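Side-chain contacts in cell envelope-related transcriptional attenuator domain-containing protein (Streptococcus agalactiae, PDB 3OKZ), which probably serves at the cell envelope as a LytR/CpsA/Psr-family protein, whose members attach anionic glycopolymers to cell wall peptidoglycan: residues 177-180 against 181-185; 202-205 against 206-210. All coordinates share one frame; numbering follows the deposited sequence.

Contact 1: residues 177-180 against 181-185; sequences EGDY and GRQKR
G181 meets E177 and G178 in the first turn of helix 178-200, a long helix of the LytR/CpsA/Psr domain. G181 N donates to E177 O at 3.2 Å, an oxygen that also accepts Y180 N. A second, weak bond runs from G181 N to G178 O. E177 CB packs against the backbone of G181, 3.7 Å from G181 CA; the carboxylate of E177 leads away to a salt bridge with K135.

R182 N shares G178 O with that weak bond, at 2.9 Å, and continues the i to i-4 pairing begun by G181. The side chain of R182, with CG anti to the backbone N (chi1 173°), runs extended past D179. The aspartate crosses it obliquely: D179 OD1 lies 3.5 Å from R182 CD and 3.7 Å from R182 NH1, a long salt bridge in which carboxylate and guanidinium planes stand 78° apart. Long, weak ion pairs join R182 to D43 and D179 to R172, and the like charges E63 and R64 lie close to D179 and R182 respectively; a mixed cluster of this sort is consistent with the anion-binding pocket of the family, where arginines receive a lipid-linked phosphate.

Q183 N makes only a weak bond to D179 O, but Q183 CB packs on D179 O at 3.4 Å. Its side chain runs beside the Y180 ring in the same direction, amide and ring planes 27° apart, while the Y180 hydroxyl bonds to Q260. K184 N closes the turn on Y180 O, and its chain then turns outward. R185 turns its side chain back toward the start of the helix, its NH1 held by the carbonyls of Y168 and M171 and its NH2 by D175, and lays one guanidinium face against CA of R182, 3.3 Å above the plane.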
loop_
_atom_site.group_PDB
_atom_site.type_symbol
_atom_site.label_atom_id
_atom_site.label_comp_id
_atom_site.label_asym_id
_atom_site.label_seq_id
_atom_site.Cartn_x
_atom_site.Cartn_y
_atom_site.Cartn_z
ATOM N N GLU A 177 14.750 11.281 -4.529
ATOM C CA GLU A 177 14.469 10.051 -3.784
ATOM C C GLU A 177 13.602 9.069 -4.567
ATOM O O GLU A 177 13.220 8.016 -4.056
ATOM C CB GLU A 177 13.796 10.390 -2.457
ATOM C CG GLU A 177 14.631 11.294 -1.570
ATOM C CD GLU A 177 13.769 12.198 -0.708
ATOM O OE1 GLU A 177 13.091 13.095 -1.272
ATOM O OE2 GLU A 177 13.765 12.007 0.528
ATOM N N GLY A 178 13.293 9.417 -5.811
ATOM C CA GLY A 178 12.493 8.539 -6.640
ATOM C C GLY A 178 11.321 7.897 -5.933
ATOM O O GLY A 178 10.632 8.554 -5.159
ATOM N N ASP A 179 11.117 6.604 -6.171
ATOM C CA ASP A 179 9.992 5.880 -5.593
ATOM C C ASP A 179 9.896 5.895 -4.079
ATOM O O ASP A 179 8.866 5.538 -3.524
ATOM C CB ASP A 179 9.978 4.435 -6.092
ATOM C CG ASP A 179 8.573 3.841 -6.120
ATOM O OD1 ASP A 179 7.683 4.454 -6.752
ATOM O OD2 ASP A 179 8.359 2.764 -5.519
ATOM N N TYR A 180 10.955 6.306 -3.398
ATOM C CA TYR A 180 10.910 6.360 -1.938
ATOM C C TYR A 180 10.363 7.700 -1.498
ATOM O O TYR A 180 9.668 7.796 -0.481
ATOM C CB TYR A 180 12.301 6.092 -1.353
ATOM C CG TYR A 180 12.732 4.672 -1.651
ATOM C CD1 TYR A 180 11.903 3.598 -1.315
ATOM C CD2 TYR A 180 13.924 4.399 -2.316
ATOM C CE1 TYR A 180 12.242 2.300 -1.635
ATOM C CE2 TYR A 180 14.276 3.090 -2.643
ATOM C CZ TYR A 180 13.427 2.047 -2.297
ATOM O OH TYR A 180 13.763 0.745 -2.591
ATOM N N GLY A 181 10.671 8.730 -2.281
ATOM C CA GLY A 181 10.161 10.057 -1.995
ATOM C C GLY A 181 8.681 9.923 -2.284
ATOM O O GLY A 181 7.824 10.202 -1.437
ATOM N N ARG A 182 8.392 9.444 -3.489
ATOM C CA ARG A 182 7.027 9.232 -3.948
ATOM C C ARG A 182 6.172 8.495 -2.920
ATOM O O ARG A 182 4.978 8.772 -2.784
ATOM C CB ARG A 182 7.035 8.434 -5.248
ATOM C CG ARG A 182 5.660 8.025 -5.715
ATOM C CD ARG A 182 5.706 7.280 -7.046
ATOM N NE ARG A 182 4.353 7.001 -7.514
ATOM C CZ ARG A 182 4.049 6.135 -8.473
ATOM N NH1 ARG A 182 5.012 5.451 -9.085
ATOM N NH2 ARG A 182 2.778 5.948 -8.808
ATOM N N GLN A 183 6.776 7.550 -2.203
ATOM C CA GLN A 183 6.032 6.800 -1.199
ATOM C C GLN A 183 5.781 7.555 0.097
ATOM O O GLN A 183 4.715 7.406 0.699
ATOM C CB GLN A 183 6.715 5.464 -0.912
ATOM C CG GLN A 183 6.393 4.437 -1.988
ATOM C CD GLN A 183 7.146 3.167 -1.807
ATOM O OE1 GLN A 183 8.353 3.149 -1.946
ATOM N NE2 GLN A 183 6.446 2.089 -1.483
ATOM N N LYS A 184 6.742 8.372 0.528
ATOM C CA LYS A 184 6.550 9.137 1.760
ATOM C C LYS A 184 5.299 9.960 1.488
ATOM O O LYS A 184 4.361 9.978 2.272
ATOM C CB LYS A 184 7.758 10.050 2.013
ATOM C CG LYS A 184 8.031 10.378 3.475
ATOM C CD LYS A 184 8.523 9.159 4.242
ATOM C CE LYS A 184 8.669 9.449 5.743
ATOM N NZ LYS A 184 9.005 8.238 6.571
ATOM N N ARG A 185 5.273 10.615 0.338
ATOM C CA ARG A 185 4.126 11.424 -0.025
ATOM C C ARG A 185 2.849 10.589 -0.085
ATOM O O ARG A 185 1.785 11.046 0.318
ATOM C CB ARG A 185 4.379 12.134 -1.367
ATOM C CG ARG A 185 5.088 13.475 -1.238
ATOM C CD ARG A 185 5.498 14.032 -2.591
ATOM N NE ARG A 185 6.747 13.427 -3.048
ATOM C CZ ARG A 185 6.936 12.909 -4.257
ATOM N NH1 ARG A 185 5.955 12.923 -5.148
ATOM N NH2 ARG A 185 8.097 12.349 -4.561
#

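Contact 2: residues 202-205 against 206-210; sequences SISS and YKKIL
Y206 folds back over the start of helix 203-212 and meets S202 and I203 there. Its CG lies beside its own backbone N and anti to the carbonyl carbon (chi1 -58°), which swings the ring toward the preceding turn. One ring face is thereby laid over the S202 peptide carbonyl, with S202 C 3.5 Å above the ring plane and displaced toward the rim. The same carbonyl oxygen, S202 O, accepts the main-chain bond from Y206 N at 2.9 Å, so one residue grips S202 O with its amide and roofs it with its ring. The hydroxyl of Y206 extends past the turn to weak hydrogen bonds with L198 O and K235 NZ.

I203 comes at the ring from its edge. I203 CG1 stands anti to the backbone N (chi1 -175°) and carries I203 CD1 into the plane of the ring, 3.7 Å from Y206 CD2, the two side chains crossing at about a right angle. I203 also packs on I228 and L232 of helix 228-232, and I203 O receives K207 N at 3.0 Å.

S205 works mainly through its backbone. S205 O accepts from I209 N at 3.1 Å, and the I209 side chain leans on that same oxygen through CG1; S205 and I209 both touch L200, at the end of the preceding helix. On the exposed side S204 O takes K208 N, and K208, bent at its last torsion, brings K208 NZ to within 3.3 Å of S204 OG. At the amino-terminal end, S205 N points almost straight at S202 OG, 3.4 Å away. S202 is the N-cap of helix 203-212 and its OG supplies this weak capping bond, a serine cap at the short bend leading in from helix 178-200, with an aromatic ring laid over the cap carbonyl.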
loop_
_atom_site.group_PDB
_atom_site.type_symbol
_atom_site.label_atom_id
_atom_site.label_comp_id
_atom_site.label_asym_id
_atom_site.label_seq_id
_atom_site.Cartn_x
_atom_site.Cartn_y
_atom_site.Cartn_z
ATOM N N SER A 202 -18.033 11.385 13.391
ATOM C CA SER A 202 -19.457 11.256 13.194
ATOM C C SER A 202 -19.633 9.970 12.418
ATOM O O SER A 202 -19.019 9.794 11.371
ATOM C CB SER A 202 -19.967 12.440 12.382
ATOM O OG SER A 202 -21.379 12.455 12.285
ATOM N N ILE A 203 -20.446 9.053 12.938
ATOM C CA ILE A 203 -20.662 7.796 12.235
ATOM C C ILE A 203 -21.489 8.102 10.992
ATOM O O ILE A 203 -21.408 7.403 9.986
ATOM C CB ILE A 203 -21.370 6.744 13.134
ATOM C CG1 ILE A 203 -21.464 5.404 12.395
ATOM C CG2 ILE A 203 -22.751 7.213 13.500
ATOM C CD1 ILE A 203 -20.130 4.871 11.892
ATOM N N SER A 204 -22.268 9.174 11.070
ATOM C CA SER A 204 -23.089 9.610 9.947
ATOM C C SER A 204 -22.124 10.101 8.871
ATOM O O SER A 204 -22.205 9.711 7.700
ATOM C CB SER A 204 -24.013 10.754 10.378
ATOM O OG SER A 204 -24.852 11.179 9.317
ATOM N N SER A 205 -21.200 10.954 9.286
ATOM C CA SER A 205 -20.221 11.465 8.355
ATOM C C SER A 205 -19.430 10.312 7.737
ATOM O O SER A 205 -19.089 10.366 6.563
ATOM C CB SER A 205 -19.279 12.439 9.061
ATOM O OG SER A 205 -19.984 13.599 9.461
ATOM N N TYR A 206 -19.155 9.264 8.513
ATOM C CA TYR A 206 -18.396 8.132 7.986
ATOM C C TYR A 206 -19.166 7.391 6.903
ATOM O O TYR A 206 -18.630 7.118 5.825
ATOM C CB TYR A 206 -18.025 7.134 9.093
ATOM C CG TYR A 206 -17.216 7.729 10.207
ATOM C CD1 TYR A 206 -16.218 8.672 9.943
ATOM C CD2 TYR A 206 -17.435 7.350 11.528
ATOM C CE1 TYR A 206 -15.459 9.226 10.971
ATOM C CE2 TYR A 206 -16.681 7.895 12.563
ATOM C CZ TYR A 206 -15.695 8.832 12.278
ATOM O OH TYR A 206 -14.935 9.360 13.296
ATOM N N LYS A 207 -20.420 7.055 7.197
ATOM C CA LYS A 207 -21.246 6.340 6.237
ATOM C C LYS A 207 -21.207 7.056 4.899
ATOM O O LYS A 207 -20.973 6.446 3.863
ATOM C CB LYS A 207 -22.696 6.271 6.716
ATOM C CG LYS A 207 -22.944 5.301 7.859
ATOM C CD LYS A 207 -24.438 5.069 8.038
ATOM C CE LYS A 207 -24.727 4.048 9.118
ATOM N NZ LYS A 207 -26.190 3.824 9.247
ATOM N N LYS A 208 -21.423 8.365 4.948
ATOM C CA LYS A 208 -21.451 9.186 3.748
ATOM C C LYS A 208 -20.152 9.087 2.976
ATOM O O LYS A 208 -20.145 8.961 1.758
ATOM C CB LYS A 208 -21.733 10.649 4.107
ATOM C CG LYS A 208 -23.162 10.928 4.592
ATOM C CD LYS A 208 -23.522 12.411 4.438
ATOM C CE LYS A 208 -24.953 12.713 4.878
ATOM N NZ LYS A 208 -25.160 12.597 6.351
ATOM N N ILE A 209 -19.047 9.129 3.698
ATOM C CA ILE A 209 -17.752 9.053 3.066
ATOM C C ILE A 209 -17.472 7.698 2.432
ATOM O O ILE A 209 -17.057 7.637 1.272
ATOM C CB ILE A 209 -16.649 9.410 4.072
ATOM C CG1 ILE A 209 -16.755 10.904 4.394
ATOM C CG2 ILE A 209 -15.274 9.051 3.511
ATOM C CD1 ILE A 209 -15.820 11.394 5.474
ATOM N N LEU A 210 -17.710 6.611 3.158
ATOM C CA LEU A 210 -17.433 5.297 2.587
ATOM C C LEU A 210 -18.338 4.950 1.420
ATOM O O LEU A 210 -18.033 4.054 0.642
ATOM C CB LEU A 210 -17.503 4.207 3.662
ATOM C CG LEU A 210 -16.448 4.324 4.781
ATOM C CD1 LEU A 210 -16.512 3.091 5.665
ATOM C CD2 LEU A 210 -15.043 4.471 4.191
#

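Both contacts lie at the amino-terminal ends of helices that follow each other in the chain, 178-200 and then 203-212, yet their centres are 31 Å apart and their nearest atoms about 17 Å, so neither touches the other. Contact 1 is partly buried and rich in charge: its D179 and R182 look into a polar cluster of the family domain. Contact 2 lies farther out, at the surface, where a tyrosine ring, an isoleucine and serines do the work and lysines reach outward. The helix start differs too: S202 caps helix 203-212 with a weak side-chain bond, whereas in 177-185 backbone carbonyls share donors in a weakly bonded opening turn.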